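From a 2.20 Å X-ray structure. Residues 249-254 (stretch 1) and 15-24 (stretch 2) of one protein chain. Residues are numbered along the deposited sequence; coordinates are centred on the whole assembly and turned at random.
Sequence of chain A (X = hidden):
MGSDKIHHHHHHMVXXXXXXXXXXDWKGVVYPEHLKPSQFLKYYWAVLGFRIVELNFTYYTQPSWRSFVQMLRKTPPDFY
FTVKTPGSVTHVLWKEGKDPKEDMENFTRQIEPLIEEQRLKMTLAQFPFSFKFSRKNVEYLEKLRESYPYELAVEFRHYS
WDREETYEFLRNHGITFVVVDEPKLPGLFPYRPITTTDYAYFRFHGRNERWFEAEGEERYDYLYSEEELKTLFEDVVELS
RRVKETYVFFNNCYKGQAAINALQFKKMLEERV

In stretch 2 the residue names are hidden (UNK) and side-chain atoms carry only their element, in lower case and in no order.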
ATOM      1  N   PHE A 249       1.559   3.976   4.402  1.00 29.64           N
ATOM      2  CA  PHE A 249       2.774   3.372   3.840  1.00 29.69           C
ATOM      3  C   PHE A 249       3.506   4.355   2.949  1.00 29.71           C
ATOM      4  O   PHE A 249       2.868   5.097   2.202  1.00 29.57           O
ATOM      5  CB  PHE A 249       2.435   2.105   3.049  1.00 29.70           C
ATOM      6  CG  PHE A 249       1.754   1.050   3.871  1.00 29.59           C
ATOM      7  CD1 PHE A 249       2.497   0.147   4.622  1.00 29.66           C
ATOM      8  CD2 PHE A 249       0.368   0.971   3.916  1.00 30.35           C
ATOM      9  CE1 PHE A 249       1.871  -0.818   5.397  1.00 28.64           C
ATOM     10  CE2 PHE A 249      -0.265   0.001   4.696  1.00 29.52           C
ATOM     11  CZ  PHE A 249       0.498  -0.891   5.432  1.00 29.48           C
ATOM     12  N   PHE A 250       4.842   4.340   3.041  1.00 29.88           N
ATOM     13  CA  PHE A 250       5.734   5.152   2.198  1.00 29.65           C
ATOM     14  C   PHE A 250       6.377   4.281   1.140  1.00 29.80           C
ATOM     15  O   PHE A 250       6.957   3.241   1.451  1.00 29.65           O
ATOM     16  CB  PHE A 250       6.849   5.800   3.024  1.00 29.72           C
ATOM     17  CG  PHE A 250       6.424   7.029   3.755  1.00 29.12           C
ATOM     18  CD1 PHE A 250       5.695   6.930   4.932  1.00 28.78           C
ATOM     19  CD2 PHE A 250       6.749   8.284   3.271  1.00 29.45           C
ATOM     20  CE1 PHE A 250       5.299   8.058   5.618  1.00 28.20           C
ATOM     21  CE2 PHE A 250       6.357   9.419   3.952  1.00 29.50           C
ATOM     22  CZ  PHE A 250       5.627   9.301   5.135  1.00 28.91           C
ATOM     23  N   ASN A 251       6.307   4.742  -0.104  1.00 29.93           N
ATOM     24  CA  ASN A 251       6.645   3.935  -1.261  1.00 30.31           C
ATOM     25  C   ASN A 251       7.865   4.450  -2.012  1.00 30.01           C
ATOM     26  O   ASN A 251       8.296   3.841  -2.990  1.00 29.77           O
ATOM     27  CB  ASN A 251       5.433   3.896  -2.209  1.00 30.63           C
ATOM     28  CG  ASN A 251       5.452   2.700  -3.135  1.00 31.70           C
ATOM     29  OD1 ASN A 251       5.936   1.624  -2.778  1.00 33.20           O
ATOM     30  ND2 ASN A 251       4.920   2.879  -4.334  1.00 32.51           N
ATOM     31  N   ASN A 252       8.398   5.583  -1.563  1.00 30.05           N
ATOM     32  CA  ASN A 252       9.579   6.199  -2.172  1.00 30.17           C
ATOM     33  C   ASN A 252      10.836   5.507  -1.686  1.00 30.53           C
ATOM     34  O   ASN A 252      11.696   6.125  -1.076  1.00 30.68           O
ATOM     35  CB  ASN A 252       9.631   7.705  -1.881  1.00 30.06           C
ATOM     36  CG  ASN A 252       9.568   8.033  -0.392  1.00 29.40           C
ATOM     37  OD1 ASN A 252       8.784   7.451   0.352  1.00 29.44           O
ATOM     38  ND2 ASN A 252      10.380   8.991   0.037  1.00 27.82           N
ATOM     39  N   CYS A 253      10.934   4.213  -1.981  1.00 31.17           N
ATOM     40  CA  CYS A 253      11.887   3.310  -1.315  1.00 31.82           C
ATOM     41  C   CYS A 253      13.305   3.359  -1.876  1.00 30.92           C
ATOM     42  O   CYS A 253      14.208   2.726  -1.332  1.00 30.42           O
ATOM     43  CB  CYS A 253      11.359   1.862  -1.352  1.00 32.04           C
ATOM     44  SG  CYS A 253       9.919   1.536  -0.248  1.00 36.87           S
ATOM     45  N   TYR A 254      13.497   4.114  -2.953  1.00 30.66           N
ATOM     46  CA  TYR A 254      14.825   4.261  -3.569  1.00 30.42           C
ATOM     47  C   TYR A 254      15.830   4.796  -2.544  1.00 30.30           C
ATOM     48  O   TYR A 254      15.663   5.901  -2.014  1.00 30.52           O
ATOM     49  CB  TYR A 254      14.743   5.203  -4.772  1.00 30.45           C
ATOM     50  CG  TYR A 254      16.029   5.384  -5.556  1.00 30.31           C
ATOM     51  CD1 TYR A 254      16.408   4.469  -6.534  1.00 30.66           C
ATOM     52  CD2 TYR A 254      16.842   6.492  -5.345  1.00 30.34           C
ATOM     53  CE1 TYR A 254      17.596   4.646  -7.276  1.00 31.47           C
ATOM     54  CE2 TYR A 254      18.024   6.677  -6.076  1.00 31.11           C
ATOM     55  CZ  TYR A 254      18.392   5.750  -7.039  1.00 31.05           C
ATOM     56  OH  TYR A 254      19.553   5.932  -7.762  1.00 33.20           O
ATOM     57  N   UNK A  15      -1.195   2.933  11.946  1.00 30.37           N
ATOM     58  CA  UNK A  15      -0.015   2.096  11.656  1.00 30.25           C
ATOM     59  C   UNK A  15       0.784   2.648  10.484  1.00 30.18           C
ATOM     60  O   UNK A  15       0.325   2.609   9.341  1.00 30.36           O
ATOM     61  c   UNK A  15      -0.601  -1.026  13.156  1.00 28.90           C
ATOM     62  c   UNK A  15      -2.573   0.136  12.476  1.00 29.60           C
ATOM     63  o   UNK A  15      -3.432  -2.182  15.187  1.00 29.52           O
ATOM     64  c   UNK A  15      -1.207  -0.080  12.335  1.00 29.56           C
ATOM     65  c   UNK A  15      -2.695  -1.489  14.237  1.00 28.90           C
ATOM     66  c   UNK A  15      -1.332  -1.722  14.108  1.00 28.97           C
ATOM     67  c   UNK A  15      -0.414   0.661  11.293  1.00 30.12           C
ATOM     68  c   UNK A  15      -3.320  -0.559  13.421  1.00 28.70           C
ATOM     69  N   UNK A  16       1.984   3.136  10.762  1.00 30.17           N
ATOM     70  CA  UNK A  16       2.897   3.560   9.696  1.00 30.19           C
ATOM     71  C   UNK A  16       3.978   2.495   9.429  1.00 30.42           C
ATOM     72  O   UNK A  16       4.539   1.891  10.357  1.00 30.32           O
ATOM     73  c   UNK A  16       3.527   4.955   9.963  1.00 30.07           C
ATOM     74  c   UNK A  16       4.450   5.389   8.797  1.00 30.04           C
ATOM     75  c   UNK A  16       4.281   4.983  11.285  1.00 30.29           C
ATOM     76  N   UNK A  17       4.238   2.271   8.144  1.00 30.52           N
ATOM     77  CA  UNK A  17       5.320   1.414   7.693  1.00 30.58           C
ATOM     78  C   UNK A  17       5.743   1.785   6.283  1.00 30.85           C
ATOM     79  O   UNK A  17       5.449   2.882   5.808  1.00 30.45           O
ATOM     80  N   UNK A  18       6.446   0.864   5.626  1.00 31.28           N
ATOM     81  CA  UNK A  18       6.912   1.048   4.251  1.00 31.71           C
ATOM     82  C   UNK A  18       6.388  -0.048   3.318  1.00 31.97           C
ATOM     83  O   UNK A  18       5.873  -1.075   3.761  1.00 31.55           O
ATOM     84  c   UNK A  18       9.053   2.261   4.846  1.00 31.20           C
ATOM     85  o   UNK A  18       8.895  -0.168   4.845  1.00 32.67           O
ATOM     86  c   UNK A  18       8.440   1.014   4.183  1.00 31.72           C
ATOM     87  N   UNK A  19       6.525   0.190   2.015  1.00 32.55           N
ATOM     88  CA  UNK A  19       6.178  -0.812   1.010  1.00 33.08           C
ATOM     89  C   UNK A  19       7.382  -1.712   0.810  1.00 33.30           C
ATOM     90  O   UNK A  19       8.336  -1.347   0.120  1.00 33.17           O
ATOM     91  o   UNK A  19       4.559   0.529  -0.199  1.00 33.62           O
ATOM     92  c   UNK A  19       5.781  -0.169  -0.318  1.00 33.12           C
ATOM     93  N   UNK A  20       7.329  -2.886   1.428  1.00 33.54           N
ATOM     94  CA  UNK A  20       8.453  -3.810   1.433  1.00 33.84           C
ATOM     95  C   UNK A  20       9.442  -3.459   2.528  1.00 34.01           C
ATOM     96  O   UNK A  20       9.449  -2.339   3.051  1.00 34.09           O
ATOM     97  N   UNK A  21      10.261  -4.440   2.878  1.00 34.19           N
ATOM     98  CA  UNK A  21      11.340  -4.279   3.855  1.00 34.19           C
ATOM     99  C   UNK A  21      12.682  -4.815   3.335  1.00 34.17           C
ATOM    100  O   UNK A  21      13.721  -4.517   3.907  1.00 34.42           O
ATOM    101  c   UNK A  21      10.978  -5.024   5.144  1.00 34.06           C
ATOM    102  c   UNK A  21       9.902  -8.605   4.469  1.00 34.02           C
ATOM    103  c   UNK A  21      12.218  -8.615   5.088  1.00 34.35           C
ATOM    104  c   UNK A  21      11.006  -6.524   5.001  1.00 34.25           C
ATOM    105  c   UNK A  21      12.179  -7.236   5.228  1.00 34.16           C
ATOM    106  c   UNK A  21       9.871  -7.222   4.615  1.00 34.20           C
ATOM    107  c   UNK A  21      11.081  -9.301   4.710  1.00 34.39           C
ATOM    108  N   UNK A  22      12.648  -5.609   2.266  1.00 34.26           N
ATOM    109  CA  UNK A  22      13.805  -6.384   1.813  1.00 34.22           C
ATOM    110  C   UNK A  22      14.538  -5.680   0.672  1.00 34.25           C
ATOM    111  O   UNK A  22      14.381  -6.031  -0.497  1.00 34.18           O
ATOM    112  o   UNK A  22      14.437  -8.690   1.286  1.00 34.15           O
ATOM    113  c   UNK A  22      13.351  -7.788   1.393  1.00 34.26           C
ATOM    114  N   UNK A  23      15.337  -4.678   1.035  1.00 34.41           N
ATOM    115  CA  UNK A  23      16.114  -3.883   0.081  1.00 34.37           C
ATOM    116  C   UNK A  23      17.576  -3.816   0.514  1.00 34.30           C
ATOM    117  O   UNK A  23      17.866  -3.619   1.692  1.00 34.44           O
ATOM    118  c   UNK A  23      14.119  -2.370  -0.417  1.00 34.89           C
ATOM    119  c   UNK A  23      13.129  -2.137   0.527  1.00 34.84           C
ATOM    120  c   UNK A  23      11.788  -2.051   0.155  1.00 34.93           C
ATOM    121  c   UNK A  23      13.749  -2.504  -1.748  1.00 35.19           C
ATOM    122  c   UNK A  23      11.429  -2.189  -1.175  1.00 34.52           C
ATOM    123  c   UNK A  23      15.568  -2.454  -0.008  1.00 34.49           C
ATOM    124  c   UNK A  23      12.410  -2.418  -2.130  1.00 35.42           C
ATOM    125  N   UNK A  24      18.488  -3.974  -0.444  1.00 34.11           N
ATOM    126  CA  UNK A  24      19.926  -3.824  -0.204  1.00 34.04           C
ATOM    127  C   UNK A  24      20.343  -2.346  -0.205  1.00 33.64           C
ATOM    128  O   UNK A  24      21.226  -1.951   0.549  1.00 33.44           O
ATOM    129  c   UNK A  24      20.721  -4.596  -1.257  1.00 34.25           C
ATOM    130  o   UNK A  24      21.445  -6.536   0.990  1.00 37.65           O
ATOM    131  o   UNK A  24      22.377  -7.589  -0.699  1.00 37.17           O
ATOM    132  c   UNK A  24      21.528  -6.794  -0.230  1.00 36.66           C
ATOM    133  c   UNK A  24      20.550  -6.122  -1.191  1.00 35.29           C
TER

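Position 15 carries eight side-chain atoms: one carbon leading to a ring of six carbons, with an oxygen on the ring atom farthest from the backbone. The phenol makes it Tyr 15. Its CA-to-CB bond points sideways and the end of the side chain leads away: the nearest side-chain atom, CB, is 6.1 Å from CZ of Phe 249, and the buried ring lies farther off, turned from stretch 1.

At position 16 a single carbon bears two more, three carbons in all and no polar atom. This beta-branched group is Val 16. Its CG2 lies 4.2 Å from CE1 of Phe 250, at the edge of that ring, an apolar contact that suits a compact hydrocarbon in a buried strand.

Position 17 has no side-chain atoms and is Gly 17. Its carbonyl does double work: O accepts a hydrogen bond from N of Phe 250 at 3.2 Å and receives a CA-H...O contact from CA of Phe 249 at 3.4 Å. The Phe 249 ring lies obliquely by the backbone here. An ideal CB, on the same side of the sheet as that ring, would be 3.9 Å from CE1 of Phe 249, close but not excluded, so the ring alone does not demand glycine.

At position 18 one carbon carries an oxygen and a carbon, the branched pattern of Thr 18. It pairs with Phe 250, their CA atoms 4.7 Å apart and their side chains on the same face of the sheet. Beta branching suits the extended backbone, while OG1 donates a hydrogen bond to O of position 20 at 2.9 Å, tying the strand to the following loop.

Position 19 holds one carbon and one oxygen: Ser 19. Its N donates to O of Phe 250 at 3.1 Å. The small side chain fits close to the neighbouring stretch, with CB 3.0 Å from OD1 of Asn 251, and its OG is hydrogen-bonded elsewhere in the structure.

Position 20 again lacks a side chain, and its phi of 84° favours glycine: Gly 20. A CB would also be crowded by the ring of position 23.

Position 21, one carbon and an unsubstituted six-carbon ring, is Phe 21; it is buried, pointing away from stretch 1. Position 22, a carbon and an oxygen, is Ser 22, out of reach.

Position 23 repeats the plain ring and is Phe 23. It points toward stretch 1, and CB of Cys 253 lies over one ring face, 4.1 Å from CZ. The sulfur SG of Cys 253 sits obliquely, 4.8 Å from the ring centroid. An ideal CB on Gly 20 would lie 3.1 Å from CZ of Phe 23.

Position 24 has three carbons, the last bearing two oxygens: Glu 24, an exposed carboxylate beyond the contact.

The contact works as a parallel strand pairing extended by a loop. Two backbone hydrogen bonds, made by the N and O of Phe 250, fix the register; beyond them, Phe 23 turns back to meet Cys 253. Together the stretches bury 430 Å².

Stretch 2, residues 15-24: YVGTSGFSFE
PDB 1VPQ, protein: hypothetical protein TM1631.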